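Local coordinates for protein putative cyclohexadienyl dehydrogenase and ADH prephenate dehydrogenase (Rhizobium meliloti, PDB 4WJI) that probably catalyses the NAD(P)-dependent oxidative decarboxylation of prephenate to 4-hydroxyphenylpyruvate in tyrosine biosynthesis, and binds NADP and tyrosine, at residues S188-A202 with F221-W235. Numbering follows the deposited sequence.
Sequences SHLPHIIAYNIVGTA and FRDFTRLAASDPTMW. With NAP (NADP nicotinamide-adenine-dinucleotide phosphate), chain B; TYR (tyrosine), chain C.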
# COMPACT_ATOMS: atom_id res chain seq x y z
N SER A 188 -0.47 -12.36 2.01
CA SER A 188 -0.52 -11.57 3.24
C SER A 188 0.81 -11.47 3.97
O SER A 188 1.25 -10.38 4.31
CB SER A 188 -1.58 -12.19 4.19
OG SER A 188 -1.66 -11.44 5.40
N HIS A 189 1.44 -12.61 4.26
CA HIS A 189 2.58 -12.58 5.14
C HIS A 189 3.81 -11.94 4.51
O HIS A 189 4.41 -11.05 5.13
CB HIS A 189 2.87 -13.97 5.73
CG HIS A 189 1.66 -14.58 6.37
ND1 HIS A 189 1.57 -15.94 6.61
CD2 HIS A 189 0.47 -14.05 6.72
CE1 HIS A 189 0.40 -16.20 7.16
NE2 HIS A 189 -0.30 -15.06 7.22
N LEU A 190 4.15 -12.37 3.30
CA LEU A 190 5.25 -11.73 2.58
C LEU A 190 5.01 -10.24 2.38
O LEU A 190 5.89 -9.42 2.68
CB LEU A 190 5.57 -12.45 1.26
CG LEU A 190 6.77 -11.89 0.49
CD1 LEU A 190 8.04 -12.10 1.29
CD2 LEU A 190 6.92 -12.50 -0.89
N PRO A 191 3.79 -9.83 1.94
CA PRO A 191 3.56 -8.36 1.83
C PRO A 191 3.86 -7.61 3.13
O PRO A 191 4.52 -6.55 3.09
CB PRO A 191 2.07 -8.29 1.43
CG PRO A 191 1.88 -9.52 0.59
CD PRO A 191 2.74 -10.59 1.27
N HIS A 192 3.42 -8.13 4.28
CA HIS A 192 3.71 -7.43 5.54
C HIS A 192 5.22 -7.40 5.86
O HIS A 192 5.73 -6.39 6.31
CB HIS A 192 2.89 -8.00 6.71
CG HIS A 192 1.46 -7.56 6.71
ND1 HIS A 192 0.50 -8.09 5.88
CD2 HIS A 192 0.82 -6.64 7.48
CE1 HIS A 192 -0.67 -7.53 6.16
NE2 HIS A 192 -0.49 -6.63 7.10
N ILE A 193 5.89 -8.54 5.70
CA ILE A 193 7.32 -8.64 5.97
C ILE A 193 8.13 -7.64 5.12
O ILE A 193 8.99 -6.95 5.67
CB ILE A 193 7.81 -10.06 5.73
CG1 ILE A 193 7.27 -10.97 6.84
CG2 ILE A 193 9.34 -10.14 5.61
CD1 ILE A 193 7.32 -12.46 6.50
N ILE A 194 7.76 -7.54 3.84
CA ILE A 194 8.43 -6.63 2.94
C ILE A 194 8.16 -5.18 3.32
O ILE A 194 9.06 -4.34 3.24
CB ILE A 194 8.03 -6.95 1.46
CG1 ILE A 194 8.50 -8.35 1.02
CG2 ILE A 194 8.61 -5.97 0.52
CD1 ILE A 194 9.95 -8.67 1.22
N ALA A 195 6.91 -4.87 3.73
CA ALA A 195 6.61 -3.52 4.21
C ALA A 195 7.42 -3.17 5.46
O ALA A 195 8.00 -2.10 5.55
CB ALA A 195 5.13 -3.38 4.50
N TYR A 196 7.48 -4.08 6.43
CA TYR A 196 8.32 -3.83 7.63
C TYR A 196 9.78 -3.58 7.20
O TYR A 196 10.47 -2.71 7.75
CB TYR A 196 8.27 -5.02 8.59
CG TYR A 196 7.03 -5.07 9.45
CD1 TYR A 196 6.78 -4.07 10.39
CD2 TYR A 196 6.13 -6.17 9.41
CE1 TYR A 196 5.67 -4.11 11.21
CE2 TYR A 196 5.04 -6.22 10.26
CZ TYR A 196 4.81 -5.22 11.17
OH TYR A 196 3.71 -5.32 12.03
N ASN A 197 10.24 -4.35 6.22
CA ASN A 197 11.64 -4.25 5.83
C ASN A 197 11.93 -2.92 5.17
O ASN A 197 12.94 -2.27 5.50
CB ASN A 197 12.07 -5.39 4.91
CG ASN A 197 13.58 -5.46 4.82
OD1 ASN A 197 14.25 -5.76 5.84
ND2 ASN A 197 14.13 -5.18 3.67
N ILE A 198 11.07 -2.46 4.26
CA ILE A 198 11.36 -1.19 3.61
C ILE A 198 11.27 -0.01 4.58
O ILE A 198 12.06 0.91 4.48
CB ILE A 198 10.60 -1.01 2.32
CG1 ILE A 198 11.22 0.13 1.51
CG2 ILE A 198 9.17 -0.77 2.58
CD1 ILE A 198 10.69 0.22 0.10
N VAL A 199 10.31 -0.05 5.52
CA VAL A 199 10.24 1.03 6.46
C VAL A 199 11.45 1.04 7.39
O VAL A 199 12.02 2.11 7.68
CB VAL A 199 8.91 0.98 7.24
CG1 VAL A 199 8.89 2.07 8.29
CG2 VAL A 199 7.74 1.12 6.29
N GLY A 200 11.94 -0.14 7.75
CA GLY A 200 13.17 -0.22 8.53
C GLY A 200 14.39 0.34 7.78
O GLY A 200 15.24 0.99 8.35
N THR A 201 14.47 0.04 6.49
CA THR A 201 15.54 0.53 5.65
C THR A 201 15.61 2.07 5.67
O THR A 201 16.71 2.66 5.80
CB THR A 201 15.44 -0.04 4.21
OG1 THR A 201 15.46 -1.46 4.26
CG2 THR A 201 16.61 0.42 3.31
N ALA A 202 14.46 2.69 5.44
CA ALA A 202 14.38 4.15 5.38
C ALA A 202 14.78 4.81 6.72
O ALA A 202 15.46 5.86 6.76
CB ALA A 202 12.99 4.56 4.97
N PHE A 221 5.82 5.71 -0.36
CA PHE A 221 6.25 5.11 0.87
C PHE A 221 5.09 4.96 1.84
O PHE A 221 5.03 3.95 2.57
CB PHE A 221 7.31 6.01 1.49
CG PHE A 221 8.04 5.44 2.66
CD1 PHE A 221 9.03 4.50 2.50
CD2 PHE A 221 7.82 5.97 3.92
CE1 PHE A 221 9.71 4.00 3.61
CE2 PHE A 221 8.51 5.51 5.01
CZ PHE A 221 9.45 4.54 4.86
N ARG A 222 4.19 5.92 1.88
CA ARG A 222 3.10 5.89 2.83
C ARG A 222 2.29 4.57 2.80
O ARG A 222 1.86 4.09 3.88
CB ARG A 222 2.21 7.12 2.76
CG ARG A 222 1.46 7.19 1.46
CD ARG A 222 0.58 8.45 1.42
NE ARG A 222 -0.09 8.60 0.13
CZ ARG A 222 -1.05 9.48 -0.11
NH1 ARG A 222 -1.42 10.32 0.83
NH2 ARG A 222 -1.64 9.49 -1.30
N ASP A 223 2.06 4.00 1.60
CA ASP A 223 1.31 2.77 1.50
C ASP A 223 1.92 1.62 2.36
O ASP A 223 1.20 0.83 3.02
CB ASP A 223 1.26 2.37 0.02
CG ASP A 223 0.64 3.47 -0.90
OD1 ASP A 223 1.28 4.55 -1.15
OD2 ASP A 223 -0.48 3.25 -1.41
N PHE A 224 3.24 1.54 2.36
CA PHE A 224 3.95 0.50 3.09
C PHE A 224 3.93 0.80 4.61
O PHE A 224 3.89 -0.13 5.47
CB PHE A 224 5.41 0.44 2.65
CG PHE A 224 5.62 -0.12 1.29
CD1 PHE A 224 5.43 0.66 0.16
CD2 PHE A 224 6.09 -1.41 1.14
CE1 PHE A 224 5.62 0.12 -1.11
CE2 PHE A 224 6.34 -1.95 -0.13
CZ PHE A 224 6.11 -1.18 -1.26
N THR A 225 3.99 2.06 4.98
CA THR A 225 3.96 2.44 6.41
C THR A 225 2.65 2.00 7.09
O THR A 225 2.67 1.75 8.29
CB THR A 225 4.18 3.96 6.67
OG1 THR A 225 3.07 4.73 6.17
CG2 THR A 225 5.51 4.42 6.08
N ARG A 226 1.54 1.97 6.36
CA ARG A 226 0.26 1.55 6.95
C ARG A 226 0.40 0.08 7.44
O ARG A 226 0.05 -0.23 8.58
CB ARG A 226 -0.91 1.69 5.98
CG ARG A 226 -2.25 1.50 6.71
CD ARG A 226 -3.40 1.46 5.72
NE ARG A 226 -3.39 0.26 4.89
CZ ARG A 226 -3.80 -0.95 5.28
NH1 ARG A 226 -4.31 -1.11 6.50
NH2 ARG A 226 -3.65 -1.98 4.46
N LEU A 227 0.89 -0.79 6.59
CA LEU A 227 1.03 -2.20 6.99
C LEU A 227 2.02 -2.32 8.14
O LEU A 227 1.82 -3.11 9.08
CB LEU A 227 1.43 -3.06 5.80
CG LEU A 227 0.36 -3.09 4.71
CD1 LEU A 227 0.89 -3.83 3.50
CD2 LEU A 227 -0.92 -3.72 5.24
N ALA A 228 3.11 -1.57 8.06
CA ALA A 228 4.18 -1.62 9.10
C ALA A 228 3.81 -0.91 10.40
O ALA A 228 4.65 -0.77 11.30
CB ALA A 228 5.48 -1.09 8.54
N ALA A 229 2.57 -0.45 10.50
CA ALA A 229 2.02 0.06 11.77
C ALA A 229 1.15 -0.93 12.54
O ALA A 229 0.60 -0.58 13.62
CB ALA A 229 1.22 1.31 11.51
N SER A 230 1.04 -2.13 12.00
CA SER A 230 0.23 -3.17 12.58
C SER A 230 0.82 -3.64 13.93
O SER A 230 1.87 -3.18 14.36
CB SER A 230 0.12 -4.33 11.58
OG SER A 230 -0.50 -3.93 10.37
N ASP A 231 0.10 -4.52 14.60
CA ASP A 231 0.50 -4.94 15.91
C ASP A 231 1.75 -5.86 15.87
O ASP A 231 1.75 -6.89 15.18
CB ASP A 231 -0.63 -5.66 16.62
CG ASP A 231 -0.25 -6.06 18.01
OD1 ASP A 231 -0.09 -5.17 18.90
OD2 ASP A 231 -0.03 -7.28 18.23
N PRO A 232 2.76 -5.53 16.68
CA PRO A 232 3.99 -6.32 16.58
C PRO A 232 3.85 -7.74 17.12
O PRO A 232 4.51 -8.62 16.63
CB PRO A 232 5.02 -5.54 17.42
CG PRO A 232 4.33 -4.37 17.95
CD PRO A 232 3.00 -4.23 17.35
N THR A 233 3.01 -7.93 18.15
CA THR A 233 2.79 -9.28 18.68
C THR A 233 2.15 -10.18 17.64
O THR A 233 2.60 -11.33 17.44
CB THR A 233 1.97 -9.26 19.98
OG1 THR A 233 2.61 -8.43 20.96
CG2 THR A 233 1.79 -10.62 20.54
N MSE A 234 1.10 -9.67 16.98
CA MSE A 234 0.40 -10.43 15.94
C MSE A 234 1.39 -10.89 14.91
O MSE A 234 1.38 -12.06 14.50
CB MSE A 234 -0.68 -9.54 15.29
CG MSE A 234 -1.32 -10.15 14.04
SE MSE A 234 -2.79 -9.04 13.46
CE MSE A 234 -2.82 -9.80 11.70
N TRP A 235 2.21 -9.96 14.39
CA TRP A 235 3.09 -10.28 13.27
C TRP A 235 4.33 -11.06 13.66
O TRP A 235 4.77 -11.90 12.86
CB TRP A 235 3.41 -9.00 12.44
CG TRP A 235 2.18 -8.69 11.63
CD1 TRP A 235 1.23 -7.74 11.87
CD2 TRP A 235 1.71 -9.45 10.50
NE1 TRP A 235 0.22 -7.85 10.96
CE2 TRP A 235 0.49 -8.89 10.10
CE3 TRP A 235 2.23 -10.51 9.78
CZ2 TRP A 235 -0.24 -9.41 9.02
CZ3 TRP A 235 1.51 -11.02 8.75
CH2 TRP A 235 0.28 -10.48 8.38
PA NAP B . -5.72 -7.36 18.83
O1A NAP B . -6.63 -6.27 18.39
O2A NAP B . -4.33 -7.09 19.29
O5B NAP B . -6.46 -8.16 20.01
C5B NAP B . -5.75 -9.13 20.77
C4B NAP B . -6.65 -9.86 21.76
O4B NAP B . -5.94 -11.00 22.24
C3B NAP B . -6.97 -9.04 23.00
O3B NAP B . -8.18 -9.46 23.59
C2B NAP B . -5.86 -9.42 23.94
O2B NAP B . -6.25 -9.30 25.28
C1B NAP B . -5.68 -10.88 23.63
N9A NAP B . -4.36 -11.49 23.94
C8A NAP B . -3.16 -11.06 23.58
N7A NAP B . -2.18 -11.84 23.96
C5A NAP B . -2.79 -12.86 24.62
C6A NAP B . -2.30 -14.01 25.27
N6A NAP B . -0.98 -14.28 25.32
N1A NAP B . -3.19 -14.83 25.80
C2A NAP B . -4.48 -14.54 25.72
N3A NAP B . -5.03 -13.49 25.15
C4A NAP B . -4.15 -12.66 24.61
O3 NAP B . -5.65 -8.52 17.72
PN NAP B . -6.56 -8.90 16.46
O1N NAP B . -6.13 -8.03 15.39
O2N NAP B . -7.98 -8.95 16.84
O5D NAP B . -6.01 -10.37 16.10
C5D NAP B . -6.51 -11.53 16.72
C4D NAP B . -6.28 -12.71 15.78
O4D NAP B . -6.88 -12.41 14.53
C3D NAP B . -4.84 -12.98 15.48
O3D NAP B . -4.60 -14.38 15.46
C2D NAP B . -4.61 -12.38 14.11
O2D NAP B . -3.59 -13.07 13.44
C1D NAP B . -5.98 -12.66 13.48
N1N NAP B . -6.39 -11.73 12.43
C2N NAP B . -6.05 -10.44 12.47
C3N NAP B . -6.44 -9.56 11.49
C7N NAP B . -6.06 -8.10 11.47
O7N NAP B . -6.14 -7.50 10.43
N7N NAP B . -5.66 -7.56 12.59
C4N NAP B . -7.20 -10.05 10.46
C5N NAP B . -7.55 -11.37 10.45
C6N NAP B . -7.12 -12.22 11.43
P2B NAP B . -5.71 -8.10 26.22
O1X NAP B . -5.86 -6.85 25.42
O2X NAP B . -6.63 -8.16 27.40
O3X NAP B . -4.26 -8.35 26.57
N TYR C . -4.58 -6.01 8.62
CA TYR C . -4.45 -6.08 7.14
C TYR C . -4.71 -4.72 6.54
O TYR C . -4.93 -3.79 7.31
CB TYR C . -5.42 -7.12 6.56
CG TYR C . -5.24 -8.54 7.08
CD1 TYR C . -4.08 -8.95 7.74
CD2 TYR C . -6.25 -9.45 6.93
CE1 TYR C . -3.95 -10.25 8.21
CE2 TYR C . -6.13 -10.75 7.36
CZ TYR C . -5.00 -11.16 8.02
OH TYR C . -4.89 -12.43 8.51
OXT TYR C . -4.70 -4.61 5.29
O HOH W 1 -1.94 -6.05 9.50
O HOH W 2 4.21 -3.74 13.99
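The six-membered ring of W235 stacks offset on H192, with planes at 17° and centroids 3.9 Å apart. With W235 CG opposite the carbonyl carbon and beside the backbone N, the indole swings onto H192. Traced outward, W235 CB lies 3.9 Å from CE2 of Y196, whose ring turns its edge to the five-membered ring. W235 CD1 passes 3.5 Å from Y196 OH, and NE1 donates to a water shared with H192 NE2, S230 OG and the bound tyrosine's amino group. W235 CZ2 lies over the imidazole centre, 3.3 Å from H192 CD2; CZ3 approaches H189 CD2, and CH2 ends 3.7 Å from S188 OG, itself hydrogen-bonded to S219 O of the second subunit. H192 ND1 fixes the imidazole's rotation by donating to S188 O (2.9 Å, 161°). With an alanine at W235, one imidazole face is likely to lose its stacking partner and the shared water one of its donors. Farther along, A195 CB packs on L227 CB and I198 CG2 meets F224 CD2. Segment 188-202, part of helix 177-203, crosses 221-227 at -116°. In this helical dimerization domain W235, on helix 232-241, is a knob among S188, H189, H192 and Y196, lining the tyrosine pocket with S188, while helix 243-265 packs against L190.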